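Local coordinates for uncharacterized conserved protein (Thermotoga maritima, PDB 2ZBV) that probably acts on S-adenosyl-L-methionine as a member of the SAM hydrolase/SAM-dependent halogenase family, and binds adenosine, at residues A[106-111]-A[153-158]; A[88-91]-A[95-98]. All coordinates share one frame; numbering follows the deposited sequence.

Overall arrangement
Both contacts belong to the same face of the six-stranded mixed sheet of the N-terminal domain, with centres 9 Å apart. Contact 2 lies closer to the middle of the chain: strand 87-91 breaks off and the chain returns into helix 97-103. Contact 1 sits further out, where strand 105-110, which follows that helix, meets 153-158 in the loop between helix 127-140 and strand 164-166. The two are joined directly by a probable hydrogen bond of 2.9 Å from L158 N to T97 OG1. A bound adenosine comes within about 7 Å of the P91 side chain (nearest atoms), and P91 packs on the adenosine-binding D68; contact 1 is away from the annotated sites.

Contact 1. Residues A[106-111]-A[153-158]; sequences AEIREI and LSYEVL
I108 reaches from strand 105-110 to Y155 in the loop 153-158, and the end of its longer branch does nearly all the touching. At CB the side chain forks: CG2 lies anti to the backbone N, while CG1 lies anti to the carbonyl carbon (chi1 -50°) and is the branch that carries the touching methyl, the extended second torsion taking CD1 outward to the loop. There CD1 comes 3.5 Å from Y155 CD2 and 4.0 Å from Y155 CB, meeting the ring obliquely close to its root. The same methyl is 4.1 Å from S154 O, a van der Waals approach to a carbonyl. The two side chains cross at about a right angle, and the tyrosine also packs on M80 of strand 77-82 and A100 of helix 97-103.

Within the strand, R109 NE donates to E107 OE2 at 2.6 Å, a salt bridge lying in the guanidinium plane but meeting the oxygen from above the carboxylate plane. NE and NH1, the latter held by the carbonyl of G149, make the main bonds, with NH2 adding a weak one to E107 OE2.

A106 and E107 both face K81, a classic beta bulge in the antiparallel pairing of 105-110 with 77-82. On the strand's far side, backbone bonds from I108 to L152 and E110 to D150 bring in the loop between helix 127-140 and strand 164-166, and the contact extends this junction at the border of the N-terminal domain's mixed sheet.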
# COMPACT_ATOMS: atom_id res chain seq x y z
N ALA A 106 3.68 -30.58 -10.58
CA ALA A 106 2.80 -31.73 -10.46
C ALA A 106 1.80 -31.79 -11.62
O ALA A 106 1.52 -32.86 -12.15
CB ALA A 106 2.05 -31.68 -9.13
N GLU A 107 1.29 -30.63 -12.01
CA GLU A 107 0.31 -30.57 -13.09
C GLU A 107 0.11 -29.14 -13.58
O GLU A 107 0.17 -28.20 -12.79
CB GLU A 107 -1.02 -31.11 -12.57
CG GLU A 107 -2.16 -31.13 -13.56
CD GLU A 107 -3.44 -31.65 -12.92
OE1 GLU A 107 -3.38 -32.70 -12.24
OE2 GLU A 107 -4.50 -31.02 -13.09
N ILE A 108 -0.12 -29.00 -14.89
CA ILE A 108 -0.36 -27.70 -15.50
C ILE A 108 -1.63 -27.76 -16.35
O ILE A 108 -1.81 -28.67 -17.16
CB ILE A 108 0.79 -27.27 -16.43
CG1 ILE A 108 2.14 -27.42 -15.73
CG2 ILE A 108 0.59 -25.82 -16.85
CD1 ILE A 108 3.32 -27.18 -16.66
N ARG A 109 -2.51 -26.78 -16.17
CA ARG A 109 -3.77 -26.69 -16.90
C ARG A 109 -3.85 -25.37 -17.66
O ARG A 109 -3.35 -24.35 -17.18
CB ARG A 109 -4.95 -26.73 -15.93
CG ARG A 109 -5.07 -27.99 -15.12
CD ARG A 109 -5.81 -29.04 -15.90
NE ARG A 109 -5.75 -30.33 -15.25
CZ ARG A 109 -6.34 -31.43 -15.73
NH1 ARG A 109 -7.04 -31.36 -16.85
NH2 ARG A 109 -6.20 -32.58 -15.09
N GLU A 110 -4.47 -25.39 -18.83
CA GLU A 110 -4.65 -24.15 -19.56
C GLU A 110 -6.05 -23.70 -19.15
O GLU A 110 -6.95 -24.53 -18.98
CB GLU A 110 -4.58 -24.36 -21.07
CG GLU A 110 -5.03 -23.13 -21.86
CD GLU A 110 -4.59 -23.16 -23.31
OE1 GLU A 110 -4.34 -24.27 -23.83
OE2 GLU A 110 -4.52 -22.08 -23.93
N ILE A 111 -6.22 -22.41 -18.93
CA ILE A 111 -7.51 -21.88 -18.55
C ILE A 111 -8.38 -21.81 -19.81
O ILE A 111 -8.19 -20.94 -20.65
CB ILE A 111 -7.36 -20.47 -17.91
CG1 ILE A 111 -6.49 -20.58 -16.64
CG2 ILE A 111 -8.72 -19.89 -17.58
CD1 ILE A 111 -6.21 -19.26 -15.95
N LEU A 153 1.84 -30.00 -21.27
CA LEU A 153 3.01 -30.79 -20.92
C LEU A 153 4.24 -29.92 -20.72
O LEU A 153 5.27 -30.39 -20.22
CB LEU A 153 3.27 -31.85 -21.99
CG LEU A 153 2.06 -32.74 -22.32
CD1 LEU A 153 2.46 -33.76 -23.37
CD2 LEU A 153 1.57 -33.44 -21.05
N SER A 154 4.14 -28.66 -21.12
CA SER A 154 5.26 -27.74 -20.97
C SER A 154 4.77 -26.35 -20.59
O SER A 154 3.57 -26.06 -20.61
CB SER A 154 6.07 -27.67 -22.27
OG SER A 154 5.29 -27.13 -23.32
N TYR A 155 5.73 -25.50 -20.25
CA TYR A 155 5.44 -24.13 -19.86
C TYR A 155 6.68 -23.31 -20.21
O TYR A 155 7.77 -23.85 -20.29
CB TYR A 155 5.16 -24.08 -18.35
CG TYR A 155 6.33 -24.51 -17.50
CD1 TYR A 155 7.26 -23.58 -17.04
CD2 TYR A 155 6.52 -25.85 -17.15
CE1 TYR A 155 8.34 -23.95 -16.26
CE2 TYR A 155 7.61 -26.24 -16.36
CZ TYR A 155 8.52 -25.28 -15.93
OH TYR A 155 9.60 -25.62 -15.15
N GLU A 156 6.49 -22.01 -20.46
CA GLU A 156 7.62 -21.15 -20.81
C GLU A 156 8.55 -21.00 -19.61
O GLU A 156 8.10 -20.84 -18.48
CB GLU A 156 7.12 -19.77 -21.25
CG GLU A 156 6.42 -19.75 -22.60
CD GLU A 156 7.34 -20.14 -23.74
OE1 GLU A 156 8.37 -19.46 -23.94
OE2 GLU A 156 7.04 -21.13 -24.45
N VAL A 157 9.85 -21.06 -19.87
CA VAL A 157 10.84 -20.95 -18.81
C VAL A 157 11.77 -19.77 -19.04
O VAL A 157 12.20 -19.53 -20.17
CB VAL A 157 11.69 -22.23 -18.71
CG1 VAL A 157 12.77 -22.06 -17.65
CG2 VAL A 157 10.79 -23.42 -18.37
N LEU A 158 12.07 -19.04 -17.97
CA LEU A 158 12.98 -17.90 -18.05
C LEU A 158 14.41 -18.42 -18.05
O LEU A 158 14.81 -19.17 -17.15
CB LEU A 158 12.80 -16.98 -16.85
CG LEU A 158 11.56 -16.09 -16.79
CD1 LEU A 158 11.59 -15.25 -15.52
CD2 LEU A 158 11.52 -15.19 -18.02

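Contact 2. Residues A[88-91]-A[95-98]; sequences FVAP and VLTV
Strand 88-91 faces segment 95-98, which enters helix 97-103: A90 CA lies 7.7 Å from L96 CA, with P91 and V95 the next pair, and the chain needs only three residues to get from one segment to the other. L96 stands at the N-cap of helix 97-103. Its side chain points back at the strand, both methyls closing on the root of F88: CD2 lies 3.6 Å from F88 CB and CD1 3.7 Å from that same atom. CD2 also meets the ring obliquely, 3.9 Å from F88 CD1. The ring itself leads away from V95 and L96 and lies nearly parallel to that of F63 on strand 62-66.

The A90 methyl faces V95 and L96, its CB 3.9 Å from V95 CG1 and 4.2 Å from L96 CG. V95 places CG1 between its backbone N and carbonyl carbon (chi1 68°), which brings this methyl against A90 and near the carbonyl oxygen of P91. A water bridges the backbones: it donates to P91 O at 3.0 Å and accepts from L96 N at 3.1 Å, giving both backbone atoms a partner within a buried contact.

V65 of strand 62-66 packs on A90 and V95, while L50 of helix 43-54 touches L96. P91 packs against D68, an adenosine-binding residue. This is a tight strand-to-helix connection, in which V95 and the N-cap residue L96, just ahead of the helix, pack on the sheet at the end of a central strand beside the N-terminal domain's nucleoside pocket.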
# COMPACT_ATOMS: atom_id res chain seq x y z
N PHE A 88 -0.92 -21.96 -8.60
CA PHE A 88 -0.52 -20.70 -9.22
C PHE A 88 -1.32 -20.38 -10.47
O PHE A 88 -1.24 -21.10 -11.47
CB PHE A 88 0.96 -20.73 -9.57
CG PHE A 88 1.85 -20.99 -8.40
CD1 PHE A 88 2.39 -19.93 -7.66
CD2 PHE A 88 2.11 -22.29 -7.98
CE1 PHE A 88 3.17 -20.17 -6.52
CE2 PHE A 88 2.89 -22.55 -6.84
CZ PHE A 88 3.42 -21.49 -6.12
N VAL A 89 -2.07 -19.29 -10.41
CA VAL A 89 -2.88 -18.80 -11.51
C VAL A 89 -2.07 -17.67 -12.14
O VAL A 89 -1.88 -16.62 -11.52
CB VAL A 89 -4.22 -18.26 -10.99
CG1 VAL A 89 -5.07 -17.74 -12.16
CG2 VAL A 89 -4.94 -19.36 -10.22
N ALA A 90 -1.60 -17.88 -13.37
CA ALA A 90 -0.77 -16.87 -14.02
C ALA A 90 -0.61 -17.03 -15.53
O ALA A 90 -1.02 -18.04 -16.12
CB ALA A 90 0.60 -16.87 -13.38
N PRO A 91 -0.03 -16.01 -16.19
CA PRO A 91 0.18 -16.10 -17.63
C PRO A 91 1.38 -17.01 -17.86
O PRO A 91 2.27 -17.10 -17.01
CB PRO A 91 0.46 -14.65 -18.03
CG PRO A 91 1.12 -14.09 -16.81
CD PRO A 91 0.25 -14.65 -15.70
N VAL A 95 6.90 -16.31 -15.41
CA VAL A 95 6.84 -15.82 -14.04
C VAL A 95 6.84 -16.96 -13.00
O VAL A 95 7.31 -16.79 -11.87
CB VAL A 95 5.61 -14.88 -13.81
CG1 VAL A 95 4.28 -15.66 -13.90
CG2 VAL A 95 5.74 -14.18 -12.47
N LEU A 96 6.36 -18.14 -13.40
CA LEU A 96 6.33 -19.29 -12.49
C LEU A 96 7.59 -20.15 -12.57
O LEU A 96 7.62 -21.26 -12.03
CB LEU A 96 5.11 -20.17 -12.77
CG LEU A 96 3.74 -19.50 -12.63
CD1 LEU A 96 2.63 -20.51 -12.90
CD2 LEU A 96 3.61 -18.89 -11.23
N THR A 97 8.62 -19.63 -13.23
CA THR A 97 9.87 -20.36 -13.41
C THR A 97 10.52 -20.86 -12.12
O THR A 97 10.88 -22.04 -12.02
CB THR A 97 10.91 -19.51 -14.16
OG1 THR A 97 10.49 -19.33 -15.52
CG2 THR A 97 12.28 -20.18 -14.15
N VAL A 98 10.67 -19.97 -11.13
CA VAL A 98 11.33 -20.34 -9.88
C VAL A 98 10.54 -21.35 -9.04
O VAL A 98 11.11 -22.34 -8.58
CB VAL A 98 11.68 -19.09 -9.03
CG1 VAL A 98 12.58 -19.50 -7.86
CG2 VAL A 98 12.39 -18.04 -9.90
O HOH W 1 4.59 -18.72 -15.88